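Local coordinates for uncharacterized protein BAD_0989 (Bifidobacterium adolescentis ATCC 15703, PDB 3CYM), which is of unknown function but, as a ribonuclease D-like protein with an exonuclease domain and HRDC-type domains, probably acts as a 3'-5' exonuclease on nucleic acids, at residues L143-K149 and L171-L175; D57-F62 and G107-M113; A125-G129 and R381-I386. The contacts are given in a common frame with arbitrary orientation. Residue numbers count along the deposited sequence, not the author numbering.

Interaction 1: L143-K149 and L171-L175; sequences LGLTLAK and LDVEL. With NA (sodium ion), chain B.
Leu-147 forms the apolar centre, its side chain directed into the helix end 171-175: CD2 lies 4.1 Å from CD2 of Leu-171 and 3.9 Å from CD1 of Leu-175, and CD1 sits 4.0 Å from the carbonyl O of Leu-171. The segments run in opposite senses, with CA of Leu-147 7.4 Å from CA of Leu-171 and CA of Leu-143 8.6 Å from CA of Leu-175. All five leucines adopt the m,t rotamer. Farther along, Leu-145 CD1 touches Leu-175 CD2 (3.8 Å) and Leu-143 CD1 touches Leu-175 CB (3.8 Å). Between them Gly-144, with positive phi, turns the chain from the preceding helix into an extended run, which alternates: Leu-145 and Leu-147 point inward, Thr-146 and Ala-148 away.

At the polar edge, Lys-149 curls back so that NZ makes a salt bridge to Asp-172, 3.0 Å from OD1 and 2.9 Å from OD2, both weak as hydrogen bonds; NZ also hydrogen-bonds to Tyr-168 OH. Asp-172 OD2 binds sodium at 2.5 Å, together with three waters, Asp-44 and Glu-46. Tyr-168, four residues before Asp-172, fits the tyrosine-aspartate spacing of DEDDy exonucleases. Strand 145-146 pairs in parallel with strand 8-9; helix 135-143 packs on Leu-147 and Leu-175, while Val-173 of helix 163-174 rests on strands 57-65 and 68-72.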
ATOM      1  N   LEU A 143      16.588 -15.712 -10.396  1.00 17.83           N
ATOM      2  CA  LEU A 143      16.855 -17.023  -9.810  1.00 17.54           C
ATOM      3  C   LEU A 143      16.380 -18.162 -10.717  1.00 21.00           C
ATOM      4  O   LEU A 143      16.736 -19.319 -10.499  1.00 24.38           O
ATOM      5  CB  LEU A 143      16.234 -17.133  -8.404  1.00 19.39           C
ATOM      6  CG  LEU A 143      16.508 -15.992  -7.404  1.00 24.10           C
ATOM      7  CD1 LEU A 143      15.803 -16.215  -6.071  1.00  9.48           C
ATOM      8  CD2 LEU A 143      18.015 -15.753  -7.182  1.00 15.93           C
ATOM      9  N   GLY A 144      15.593 -17.827 -11.740  1.00 20.09           N
ATOM     10  CA  GLY A 144      15.018 -18.828 -12.639  1.00 17.04           C
ATOM     11  C   GLY A 144      14.018 -19.716 -11.927  1.00 21.32           C
ATOM     12  O   GLY A 144      13.885 -20.897 -12.253  1.00 23.27           O
ATOM     13  N   LEU A 145      13.327 -19.153 -10.939  1.00 19.43           N
ATOM     14  CA  LEU A 145      12.337 -19.899 -10.162  1.00 19.04           C
ATOM     15  C   LEU A 145      10.976 -19.217 -10.176  1.00 21.20           C
ATOM     16  O   LEU A 145      10.872 -18.012  -9.949  1.00 25.37           O
ATOM     17  CB  LEU A 145      12.812 -20.118  -8.724  1.00 17.82           C
ATOM     18  CG  LEU A 145      14.050 -20.980  -8.477  1.00 16.75           C
ATOM     19  CD1 LEU A 145      14.410 -20.925  -7.009  1.00 18.84           C
ATOM     20  CD2 LEU A 145      13.842 -22.424  -8.920  1.00 12.35           C
ATOM     21  N   THR A 146       9.942 -20.015 -10.432  1.00 25.54           N
ATOM     22  CA  THR A 146       8.566 -19.546 -10.574  1.00 25.11           C
ATOM     23  C   THR A 146       7.787 -19.772  -9.274  1.00 25.96           C
ATOM     24  O   THR A 146       7.803 -20.868  -8.715  1.00 28.15           O
ATOM     25  CB  THR A 146       7.853 -20.275 -11.761  1.00 26.91           C
ATOM     26  OG1 THR A 146       8.555 -20.009 -12.984  1.00 25.74           O
ATOM     27  CG2 THR A 146       6.393 -19.828 -11.916  1.00 24.85           C
ATOM     28  N   LEU A 147       7.134 -18.721  -8.787  1.00 23.85           N
ATOM     29  CA  LEU A 147       6.185 -18.834  -7.687  1.00 30.28           C
ATOM     30  C   LEU A 147       4.777 -18.664  -8.260  1.00 33.49           C
ATOM     31  O   LEU A 147       4.491 -17.654  -8.910  1.00 36.00           O
ATOM     32  CB  LEU A 147       6.459 -17.766  -6.617  1.00 29.71           C
ATOM     33  CG  LEU A 147       7.871 -17.630  -6.025  1.00 31.08           C
ATOM     34  CD1 LEU A 147       7.990 -16.359  -5.190  1.00 21.59           C
ATOM     35  CD2 LEU A 147       8.270 -18.854  -5.192  1.00 21.07           C
ATOM     36  N   ALA A 148       3.915 -19.661  -8.051  1.00 37.71           N
ATOM     37  CA  ALA A 148       2.512 -19.567  -8.473  1.00 42.72           C
ATOM     38  C   ALA A 148       1.727 -18.836  -7.396  1.00 46.18           C
ATOM     39  O   ALA A 148       1.308 -19.440  -6.413  1.00 54.31           O
ATOM     40  CB  ALA A 148       1.930 -20.950  -8.716  1.00 43.30           C
ATOM     41  N   LYS A 149       1.537 -17.532  -7.577  1.00 47.35           N
ATOM     42  CA  LYS A 149       0.992 -16.675  -6.519  1.00 46.75           C
ATOM     43  C   LYS A 149      -0.532 -16.811  -6.398  1.00 47.12           C
ATOM     44  O   LYS A 149      -1.293 -15.958  -6.867  1.00 46.81           O
ATOM     45  CB  LYS A 149       1.434 -15.226  -6.741  1.00 44.82           C
ATOM     46  CG  LYS A 149       2.957 -15.035  -6.697  1.00 38.52           C
ATOM     47  CD  LYS A 149       3.451 -14.699  -5.296  1.00 26.93           C
ATOM     48  CE  LYS A 149       3.357 -13.196  -5.029  1.00 22.67           C
ATOM     49  NZ  LYS A 149       3.143 -12.881  -3.589  1.00 19.58           N
ATOM     50  N   LEU A 171       6.414 -19.302   0.933  1.00 13.70           N
ATOM     51  CA  LEU A 171       7.080 -19.089  -0.353  1.00 14.81           C
ATOM     52  C   LEU A 171       7.402 -17.624  -0.654  1.00 10.55           C
ATOM     53  O   LEU A 171       8.352 -17.339  -1.374  1.00 12.88           O
ATOM     54  CB  LEU A 171       6.310 -19.744  -1.512  1.00  5.62           C
ATOM     55  CG  LEU A 171       6.535 -21.258  -1.663  1.00 11.92           C
ATOM     56  CD1 LEU A 171       5.470 -21.849  -2.583  1.00 10.74           C
ATOM     57  CD2 LEU A 171       7.939 -21.599  -2.170  1.00 19.44           C
ATOM     58  N   ASP A 172       6.633 -16.705  -0.070  1.00 12.25           N
ATOM     59  CA  ASP A 172       6.884 -15.272  -0.229  1.00 17.19           C
ATOM     60  C   ASP A 172       8.127 -14.702   0.480  1.00 15.85           C
ATOM     61  O   ASP A 172       8.614 -13.632   0.096  1.00 23.83           O
ATOM     62  CB  ASP A 172       5.640 -14.474   0.158  1.00 18.82           C
ATOM     63  CG  ASP A 172       4.760 -14.158  -1.030  1.00 19.77           C
ATOM     64  OD1 ASP A 172       5.014 -14.659  -2.148  1.00 30.41           O
ATOM     65  OD2 ASP A 172       3.800 -13.377  -0.843  1.00 19.66           O
ATOM     66  N   VAL A 173       8.630 -15.400   1.502  1.00 21.78           N
ATOM     67  CA  VAL A 173       9.919 -15.054   2.140  1.00 15.53           C
ATOM     68  C   VAL A 173      11.055 -16.030   1.810  1.00 19.62           C
ATOM     69  O   VAL A 173      12.211 -15.747   2.101  1.00 20.99           O
ATOM     70  CB  VAL A 173       9.825 -14.916   3.675  1.00 12.36           C
ATOM     71  CG1 VAL A 173       8.922 -13.782   4.054  1.00 12.22           C
ATOM     72  CG2 VAL A 173       9.375 -16.218   4.320  1.00 11.05           C
ATOM     73  N   GLU A 174      10.706 -17.158   1.190  1.00 21.94           N
ATOM     74  CA  GLU A 174      11.624 -18.268   0.871  1.00 16.73           C
ATOM     75  C   GLU A 174      12.861 -17.906   0.029  1.00 19.18           C
ATOM     76  O   GLU A 174      13.927 -18.497   0.211  1.00 23.29           O
ATOM     77  CB  GLU A 174      10.818 -19.411   0.217  1.00 15.19           C
ATOM     78  CG  GLU A 174      11.582 -20.582  -0.463  1.00 14.23           C
ATOM     79  CD  GLU A 174      12.320 -21.509   0.503  1.00 22.97           C
ATOM     80  OE1 GLU A 174      12.262 -21.292   1.733  1.00 24.18           O
ATOM     81  OE2 GLU A 174      12.979 -22.463   0.023  1.00 21.07           O
ATOM     82  N   LEU A 175      12.729 -16.931  -0.866  1.00 17.23           N
ATOM     83  CA  LEU A 175      13.809 -16.625  -1.816  1.00 14.73           C
ATOM     84  C   LEU A 175      14.398 -15.228  -1.699  1.00 13.81           C
ATOM     85  O   LEU A 175      15.240 -14.847  -2.508  1.00 16.77           O
ATOM     86  CB  LEU A 175      13.338 -16.868  -3.258  1.00 15.74           C
ATOM     87  CG  LEU A 175      12.868 -18.292  -3.578  1.00 19.76           C
ATOM     88  CD1 LEU A 175      12.136 -18.327  -4.902  1.00 26.69           C
ATOM     89  CD2 LEU A 175      14.037 -19.277  -3.554  1.00 17.38           C
TER
HETATM   90 NA    NA B 501       2.804 -11.429   0.295  1.00 14.97          NA
HETATM   91  O   HOH W   1       0.558 -11.603  -0.745  1.00 21.33           O
HETATM   92  O   HOH W   2       3.973  -9.566  -0.561  1.00 47.13           O
HETATM   93  O   HOH W   3       1.825  -9.554   1.344  1.00 15.80           O

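Interaction 2: D57-F62 and G107-M113; sequences DWLVQF and GFDELGM
This is a buried helix-on-sheet contact inside the exonuclease domain, where the end of helix 101-111 packs across central strand 57-65 of the mixed sheet. The axes of strand 59-62 and helix 107-111 cross at -100° with a closest approach of 11.2 Å, so side chains fill the gap. The backbones come nearest at the strand's start, CA of Asp-57 lying 6.4 Å from CA of Gly-107. Here Asp-57 (chi1 m) directs OD2 to 3.8 Å from Gly-107 C; a CB on residue 107 would collide with that oxygen. Water 4 accepts from Asp-57 N (3.2 Å) and donates weakly to Gly-107 O (3.4 Å).

After a corner at Trp-58 the strand is extended, and Val-60 points to the helix: its CG2 meets the edge of the Phe-108 ring at CE2 (3.8 Å) and Leu-111 CD1 (4.2 Å). Phe-62 (chi1 m) meets Phe-108 (chi1 m) obliquely, centroids 6.0 Å apart and planes at 34°. Gly-112 ends the helix in a Schellman motif, with Met-113 N to Phe-108 O at 3.0 Å and Gly-112 N to Asp-109 O at 3.0 Å. This return brings Met-113 SD to 3.7 Å from Phe-62 CZ, a Met-aromatic contact at the ring edge.

Trp-58 and Leu-59 both face Glu-46, forming a classic beta bulge against strand 40-47. On the helical side, Trp-84 of helix 84-91 touches Val-60, Leu-111 and Met-113, and Trp-96 of strand 95-98 meets Phe-108 edge-to-face.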
ATOM      1  N   ASP A  57      -2.126  -6.555  10.112  1.00 18.75           N
ATOM      2  CA  ASP A  57      -1.530  -7.801   9.685  1.00 19.24           C
ATOM      3  C   ASP A  57      -2.203  -8.978  10.400  1.00 17.84           C
ATOM      4  O   ASP A  57      -2.324  -8.990  11.625  1.00 16.51           O
ATOM      5  CB  ASP A  57      -0.021  -7.798   9.945  1.00 21.17           C
ATOM      6  CG  ASP A  57       0.726  -6.752   9.120  1.00 28.70           C
ATOM      7  OD1 ASP A  57       0.198  -6.283   8.085  1.00 26.16           O
ATOM      8  OD2 ASP A  57       1.867  -6.402   9.506  1.00 27.37           O
ATOM      9  N   TRP A  58      -2.654  -9.949   9.614  1.00 17.36           N
ATOM     10  CA  TRP A  58      -3.198 -11.188  10.144  1.00 13.96           C
ATOM     11  C   TRP A  58      -2.193 -12.330  10.045  1.00 16.36           C
ATOM     12  O   TRP A  58      -2.454 -13.459  10.486  1.00 18.23           O
ATOM     13  CB  TRP A  58      -4.510 -11.511   9.434  1.00 15.14           C
ATOM     14  CG  TRP A  58      -5.616 -10.666   9.971  1.00 10.63           C
ATOM     15  CD1 TRP A  58      -6.006  -9.436   9.519  1.00 12.51           C
ATOM     16  CD2 TRP A  58      -6.440 -10.956  11.104  1.00  8.67           C
ATOM     17  NE1 TRP A  58      -7.038  -8.951  10.288  1.00 11.88           N
ATOM     18  CE2 TRP A  58      -7.328  -9.864  11.266  1.00 13.26           C
ATOM     19  CE3 TRP A  58      -6.528 -12.036  11.989  1.00  9.16           C
ATOM     20  CZ2 TRP A  58      -8.289  -9.826  12.268  1.00 12.90           C
ATOM     21  CZ3 TRP A  58      -7.483 -12.000  12.988  1.00 19.18           C
ATOM     22  CH2 TRP A  58      -8.348 -10.896  13.126  1.00 18.38           C
ATOM     23  N   LEU A  59      -1.044 -12.025   9.452  1.00 14.47           N
ATOM     24  CA  LEU A  59       0.097 -12.937   9.414  1.00 13.04           C
ATOM     25  C   LEU A  59       1.370 -12.141   9.159  1.00 13.54           C
ATOM     26  O   LEU A  59       1.347 -11.092   8.515  1.00 15.55           O
ATOM     27  CB  LEU A  59      -0.081 -14.025   8.343  1.00 12.68           C
ATOM     28  CG  LEU A  59       0.933 -15.189   8.327  1.00  6.52           C
ATOM     29  CD1 LEU A  59       0.948 -16.003   9.614  1.00  7.18           C
ATOM     30  CD2 LEU A  59       0.661 -16.089   7.156  1.00 10.26           C
ATOM     31  N   VAL A  60       2.476 -12.655   9.680  1.00 17.24           N
ATOM     32  CA  VAL A  60       3.773 -12.025   9.565  1.00 17.88           C
ATOM     33  C   VAL A  60       4.781 -13.156   9.279  1.00 19.52           C
ATOM     34  O   VAL A  60       4.774 -14.183   9.955  1.00 18.38           O
ATOM     35  CB  VAL A  60       4.053 -11.196  10.845  1.00 17.22           C
ATOM     36  CG1 VAL A  60       5.449 -11.292  11.264  1.00 15.73           C
ATOM     37  CG2 VAL A  60       3.637  -9.729  10.650  1.00 21.64           C
ATOM     38  N   GLN A  61       5.595 -12.985   8.236  1.00 18.92           N
ATOM     39  CA  GLN A  61       6.450 -14.066   7.733  1.00 18.38           C
ATOM     40  C   GLN A  61       7.908 -13.665   7.768  1.00 16.72           C
ATOM     41  O   GLN A  61       8.265 -12.592   7.285  1.00 14.15           O
ATOM     42  CB  GLN A  61       6.088 -14.464   6.296  1.00 19.18           C
ATOM     43  CG  GLN A  61       4.638 -14.818   6.045  1.00 21.55           C
ATOM     44  CD  GLN A  61       3.929 -13.797   5.188  1.00 18.65           C
ATOM     45  OE1 GLN A  61       3.202 -12.955   5.698  1.00 16.30           O
ATOM     46  NE2 GLN A  61       4.150 -13.857   3.881  1.00 18.32           N
ATOM     47  N   PHE A  62       8.741 -14.538   8.333  1.00 17.35           N
ATOM     48  CA  PHE A  62      10.178 -14.306   8.418  1.00 14.05           C
ATOM     49  C   PHE A  62      10.998 -15.502   7.993  1.00 17.30           C
ATOM     50  O   PHE A  62      10.548 -16.635   8.087  1.00 16.27           O
ATOM     51  CB  PHE A  62      10.579 -13.888   9.833  1.00 15.56           C
ATOM     52  CG  PHE A  62       9.986 -12.586  10.252  1.00 14.82           C
ATOM     53  CD1 PHE A  62      10.313 -11.411   9.576  1.00 19.04           C
ATOM     54  CD2 PHE A  62       9.072 -12.531  11.290  1.00 18.56           C
ATOM     55  CE1 PHE A  62       9.747 -10.195   9.944  1.00 19.37           C
ATOM     56  CE2 PHE A  62       8.514 -11.317  11.668  1.00 23.03           C
ATOM     57  CZ  PHE A  62       8.846 -10.146  10.983  1.00 22.06           C
ATOM     58  N   GLY A 107       2.736  -1.552   9.210  1.00 20.63           N
ATOM     59  CA  GLY A 107       2.216  -2.627  10.052  1.00 22.90           C
ATOM     60  C   GLY A 107       3.245  -3.191  11.008  1.00 21.79           C
ATOM     61  O   GLY A 107       2.917  -3.482  12.153  1.00 26.37           O
ATOM     62  N   PHE A 108       4.483  -3.349  10.533  1.00 23.01           N
ATOM     63  CA  PHE A 108       5.614  -3.766  11.372  1.00 20.30           C
ATOM     64  C   PHE A 108       5.892  -2.754  12.478  1.00 21.74           C
ATOM     65  O   PHE A 108       6.090  -3.135  13.629  1.00 27.21           O
ATOM     66  CB  PHE A 108       6.895  -3.957  10.548  1.00 16.07           C
ATOM     67  CG  PHE A 108       6.876  -5.155   9.629  1.00 21.63           C
ATOM     68  CD1 PHE A 108       7.670  -5.173   8.498  1.00 17.14           C
ATOM     69  CD2 PHE A 108       6.072  -6.261   9.888  1.00 20.46           C
ATOM     70  CE1 PHE A 108       7.666  -6.265   7.645  1.00 19.83           C
ATOM     71  CE2 PHE A 108       6.070  -7.358   9.043  1.00 21.73           C
ATOM     72  CZ  PHE A 108       6.867  -7.357   7.920  1.00 19.99           C
ATOM     73  N   ASP A 109       5.914  -1.471  12.113  1.00 22.79           N
ATOM     74  CA  ASP A 109       6.035  -0.366  13.069  1.00 22.75           C
ATOM     75  C   ASP A 109       4.922  -0.404  14.124  1.00 24.07           C
ATOM     76  O   ASP A 109       5.180  -0.229  15.317  1.00 21.62           O
ATOM     77  CB  ASP A 109       6.007   0.974  12.335  1.00 22.06           C
ATOM     78  CG  ASP A 109       6.042   2.156  13.277  1.00 26.72           C
ATOM     79  OD1 ASP A 109       5.012   2.861  13.392  1.00 17.63           O
ATOM     80  OD2 ASP A 109       7.095   2.368  13.911  1.00 24.89           O
ATOM     81  N   GLU A 110       3.697  -0.669  13.678  1.00 24.21           N
ATOM     82  CA  GLU A 110       2.557  -0.750  14.584  1.00 23.00           C
ATOM     83  C   GLU A 110       2.576  -1.925  15.557  1.00 20.14           C
ATOM     84  O   GLU A 110       1.981  -1.846  16.624  1.00 25.29           O
ATOM     85  CB  GLU A 110       1.235  -0.674  13.822  1.00 26.44           C
ATOM     86  CG  GLU A 110       0.886   0.753  13.417  1.00 42.43           C
ATOM     87  CD  GLU A 110      -0.602   1.045  13.476  1.00 57.24           C
ATOM     88  OE1 GLU A 110      -0.963   2.220  13.709  1.00 59.01           O
ATOM     89  OE2 GLU A 110      -1.409   0.105  13.293  1.00 62.58           O
ATOM     90  N   LEU A 111       3.276  -2.998  15.207  1.00 20.89           N
ATOM     91  CA  LEU A 111       3.474  -4.106  16.147  1.00 22.00           C
ATOM     92  C   LEU A 111       4.628  -3.838  17.120  1.00 21.52           C
ATOM     93  O   LEU A 111       4.769  -4.523  18.133  1.00 24.13           O
ATOM     94  CB  LEU A 111       3.642  -5.440  15.405  1.00 19.75           C
ATOM     95  CG  LEU A 111       2.348  -6.004  14.794  1.00 21.73           C
ATOM     96  CD1 LEU A 111       2.615  -6.920  13.605  1.00 26.90           C
ATOM     97  CD2 LEU A 111       1.492  -6.719  15.828  1.00 18.90           C
ATOM     98  N   GLY A 112       5.442  -2.828  16.812  1.00 25.18           N
ATOM     99  CA  GLY A 112       6.554  -2.435  17.670  1.00 24.95           C
ATOM    100  C   GLY A 112       7.897  -2.950  17.183  1.00 25.66           C
ATOM    101  O   GLY A 112       8.886  -2.893  17.914  1.00 27.19           O
ATOM    102  N   MET A 113       7.931  -3.456  15.952  1.00 22.82           N
ATOM    103  CA  MET A 113       9.180  -3.887  15.341  1.00 25.48           C
ATOM    104  C   MET A 113      10.001  -2.668  14.905  1.00 25.13           C
ATOM    105  O   MET A 113       9.447  -1.612  14.595  1.00 26.18           O
ATOM    106  CB  MET A 113       8.921  -4.827  14.162  1.00 24.07           C
ATOM    107  CG  MET A 113       8.593  -6.257  14.564  1.00 30.58           C
ATOM    108  SD  MET A 113       7.987  -7.259  13.191  1.00 26.45           S
ATOM    109  CE  MET A 113       6.251  -6.981  13.323  1.00 26.18           C
TER
HETATM  110  O   HOH W   4      -0.246  -4.707  11.887  1.00 20.34           O

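Interaction 3: A125-G129 and R381-I386; sequences ARLLG and RTPVEI
Ala-125 lies in the last turn of helix 121-127, facing Val-138 and Met-183 rather than segment 381-386. Next comes Arg-126, which has the largest share of the buried surface. Its side chain (chi1 to chi3 all m) folds over the helix start at 384: NH1 forms a very short salt bridge of 2.4 Å to Glu-385 OE2, Ile-386 CG1 covers one face of the guanidinium at 3.5 Å from CZ, and Pro-383 CG lies 3.6 Å from NH2. Water 5 donates to Glu-385 OE2 (2.8 Å) and accepts weakly from Arg-126 NH2 (3.2 Å). Both charged residues have two modelled conformers, one of each being described. Arg-126 O approaches Pro-383 CD at 3.0 Å.

Leu-127 (m,t) starts away from segment 381-386, yet its CD2 reaches Ile-386 CG2 at 3.7 Å. Leu-128 turns to helix 176-190. Gly-129, at phi 97°, closes the helix in a Schellman motif, its N hydrogen-bonded to Arg-126 O (2.9 Å); its CA is 4.0 Å from Pro-383 CD and 5.2 Å from CA of Thr-382.

On the partner side Arg-381 ends helix 360-380 in a second Schellman motif, and Pro-383 is the N-cap residue of helix 384-387. The exonuclease domain thus meets the C-terminal HRDC-like domain through two helix ends and a helix start, with Trp-195 of helix 193-207 touching Leu-127 and Thr-382, and Lys-192 NZ hydrogen-bonded to Leu-127 O.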
ATOM      1  N   ALA A 125      14.726  -3.700  -8.219  1.00 18.79           N
ATOM      2  CA  ALA A 125      14.308  -4.172  -9.551  1.00 18.64           C
ATOM      3  C   ALA A 125      13.983  -3.038 -10.524  1.00 14.67           C
ATOM      4  O   ALA A 125      14.344  -3.112 -11.695  1.00 15.98           O
ATOM      5  CB  ALA A 125      13.129  -5.126  -9.437  1.00 17.56           C
ATOM      6  N   ARG A 126      13.319  -1.998 -10.020  1.00 15.60           N
ATOM      7  CA  ARG A 126      12.940  -0.804 -10.793  0.50 14.94           C
ATOM      8  C   ARG A 126      14.162  -0.024 -11.260  1.00 13.92           C
ATOM      9  O   ARG A 126      14.275   0.356 -12.425  1.00 19.37           O
ATOM     10  CB  ARG A 126      12.101   0.154  -9.938  0.50 17.32           C
ATOM     11  CG  ARG A 126      10.920  -0.438  -9.223  0.50 20.00           C
ATOM     12  CD  ARG A 126       9.738  -0.567 -10.123  0.50 21.34           C
ATOM     13  NE  ARG A 126       9.011   0.679 -10.339  0.50 23.45           N
ATOM     14  CZ  ARG A 126       9.027   1.375 -11.473  0.50 24.70           C
ATOM     15  NH1 ARG A 126       8.325   2.496 -11.571  0.50 26.71           N
ATOM     16  NH2 ARG A 126       9.746   0.963 -12.506  0.50 16.43           N
ATOM     17  N   LEU A 127      15.080   0.233 -10.325  1.00 12.21           N
ATOM     18  CA  LEU A 127      16.356   0.907 -10.644  1.00 17.65           C
ATOM     19  C   LEU A 127      17.138   0.149 -11.717  1.00 17.58           C
ATOM     20  O   LEU A 127      17.713   0.761 -12.614  1.00 18.60           O
ATOM     21  CB  LEU A 127      17.222   1.081  -9.398  1.00 19.98           C
ATOM     22  CG  LEU A 127      16.858   2.184  -8.395  1.00 15.84           C
ATOM     23  CD1 LEU A 127      17.514   1.853  -7.080  1.00 13.25           C
ATOM     24  CD2 LEU A 127      17.300   3.555  -8.871  1.00 22.56           C
ATOM     25  N   LEU A 128      17.120  -1.180 -11.620  1.00 20.29           N
ATOM     26  CA  LEU A 128      17.716  -2.094 -12.600  1.00 23.57           C
ATOM     27  C   LEU A 128      16.999  -2.094 -13.949  1.00 24.41           C
ATOM     28  O   LEU A 128      17.511  -2.630 -14.932  1.00 29.95           O
ATOM     29  CB  LEU A 128      17.717  -3.517 -12.036  1.00 20.62           C
ATOM     30  CG  LEU A 128      19.012  -4.145 -11.511  1.00 25.11           C
ATOM     31  CD1 LEU A 128      20.070  -3.099 -11.198  1.00 21.22           C
ATOM     32  CD2 LEU A 128      18.716  -5.004 -10.286  1.00 18.01           C
ATOM     33  N   GLY A 129      15.799  -1.531 -13.983  1.00 23.38           N
ATOM     34  CA  GLY A 129      15.068  -1.378 -15.224  1.00 27.32           C
ATOM     35  C   GLY A 129      14.043  -2.458 -15.476  1.00 27.66           C
ATOM     36  O   GLY A 129      13.494  -2.527 -16.573  1.00 32.59           O
ATOM     37  N   ARG A 381      19.472   3.932 -18.394  1.00 22.79           N
ATOM     38  CA  ARG A 381      18.576   2.762 -18.421  1.00 25.35           C
ATOM     39  C   ARG A 381      17.819   2.557 -17.096  1.00 23.39           C
ATOM     40  O   ARG A 381      17.832   1.480 -16.495  1.00 20.73           O
ATOM     41  CB  ARG A 381      19.312   1.503 -18.901  1.00 30.56           C
ATOM     42  CG  ARG A 381      19.071   1.194 -20.370  1.00 40.43           C
ATOM     43  CD  ARG A 381      20.334   0.716 -21.067  1.00 49.08           C
ATOM     44  NE  ARG A 381      21.132   1.840 -21.559  1.00 59.90           N
ATOM     45  CZ  ARG A 381      20.981   2.416 -22.754  1.00 62.84           C
ATOM     46  NH1 ARG A 381      21.762   3.437 -23.102  1.00 55.12           N
ATOM     47  NH2 ARG A 381      20.057   1.978 -23.603  1.00 60.77           N
ATOM     48  N   THR A 382      17.174   3.635 -16.662  1.00 22.71           N
ATOM     49  CA  THR A 382      16.379   3.688 -15.450  1.00 22.23           C
ATOM     50  C   THR A 382      15.007   4.195 -15.902  1.00 21.90           C
ATOM     51  O   THR A 382      14.951   5.095 -16.729  1.00 19.58           O
ATOM     52  CB  THR A 382      17.007   4.690 -14.456  1.00 23.43           C
ATOM     53  OG1 THR A 382      18.426   4.490 -14.394  1.00 30.39           O
ATOM     54  CG2 THR A 382      16.426   4.539 -13.060  1.00 26.05           C
ATOM     55  N   PRO A 383      13.899   3.580 -15.428  1.00 22.37           N
ATOM     56  CA  PRO A 383      12.572   4.111 -15.746  1.00 21.28           C
ATOM     57  C   PRO A 383      12.447   5.584 -15.358  1.00 25.15           C
ATOM     58  O   PRO A 383      12.933   5.989 -14.298  1.00 24.69           O
ATOM     59  CB  PRO A 383      11.631   3.243 -14.908  1.00 21.76           C
ATOM     60  CG  PRO A 383      12.362   1.971 -14.730  1.00 23.84           C
ATOM     61  CD  PRO A 383      13.806   2.353 -14.626  1.00 20.36           C
ATOM     62  N   VAL A 384      11.825   6.373 -16.234  1.00 25.40           N
ATOM     63  CA  VAL A 384      11.750   7.833 -16.070  1.00 22.71           C
ATOM     64  C   VAL A 384      11.083   8.264 -14.748  1.00 20.08           C
ATOM     65  O   VAL A 384      11.495   9.243 -14.127  1.00 15.94           O
ATOM     66  CB  VAL A 384      11.141   8.514 -17.342  1.00 22.25           C
ATOM     67  CG1 VAL A 384       9.725   8.036 -17.611  1.00 23.44           C
ATOM     68  CG2 VAL A 384      11.197  10.033 -17.243  1.00 27.26           C
ATOM     69  N   GLU A 385      10.100   7.482 -14.300  1.00 19.88           N
ATOM     70  CA  GLU A 385       9.414   7.773 -13.043  0.50 19.13           C
ATOM     71  C   GLU A 385      10.280   7.463 -11.828  1.00 20.11           C
ATOM     72  O   GLU A 385      10.051   8.027 -10.766  1.00 16.20           O
ATOM     73  CB  GLU A 385       8.045   7.077 -12.956  0.50 19.53           C
ATOM     74  CG  GLU A 385       8.047   5.583 -12.608  0.50 15.46           C
ATOM     75  CD  GLU A 385       6.631   4.996 -12.540  0.50 18.48           C
ATOM     76  OE1 GLU A 385       5.655   5.754 -12.710  0.50 12.35           O
ATOM     77  OE2 GLU A 385       6.495   3.774 -12.318  0.50 15.50           O
ATOM     78  N   ILE A 386      11.279   6.596 -12.006  1.00 18.84           N
ATOM     79  CA  ILE A 386      12.227   6.214 -10.941  1.00 19.66           C
ATOM     80  C   ILE A 386      13.389   7.225 -10.824  1.00 23.40           C
ATOM     81  O   ILE A 386      13.831   7.542  -9.712  1.00 22.87           O
ATOM     82  CB  ILE A 386      12.716   4.737 -11.144  1.00 19.64           C
ATOM     83  CG1 ILE A 386      11.566   3.760 -10.877  1.00 17.74           C
ATOM     84  CG2 ILE A 386      13.918   4.368 -10.261  1.00 15.34           C
ATOM     85  CD1 ILE A 386      11.080   3.694  -9.400  1.00 12.26           C
TER
HETATM   86  O   HOH W   5       7.574   2.302 -14.437  1.00 44.52           O

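How the interactions relate
Along the chain, interaction 2 closes before the other two open, and interaction 1 is nested in the long loop closed by interaction 3. Interactions 1 and 2 lie wholly in the exonuclease domain, centres 21 Å apart, and they touch: Val-173 CG1 is 3.5 Å from Gln-61 O. Helices 163-174 and 101-111 both pack on strand 57-65, close to the sodium site, consistent with an active-site framework as in RNase D relatives. Interaction 3 touches neither: its nearest atoms are about 11 Å from interaction 1 and about 18 Å from interaction 2. It joins the exonuclease domain to the C-terminal domain, the end of helix 121-127 meeting the turn before helix 384-387.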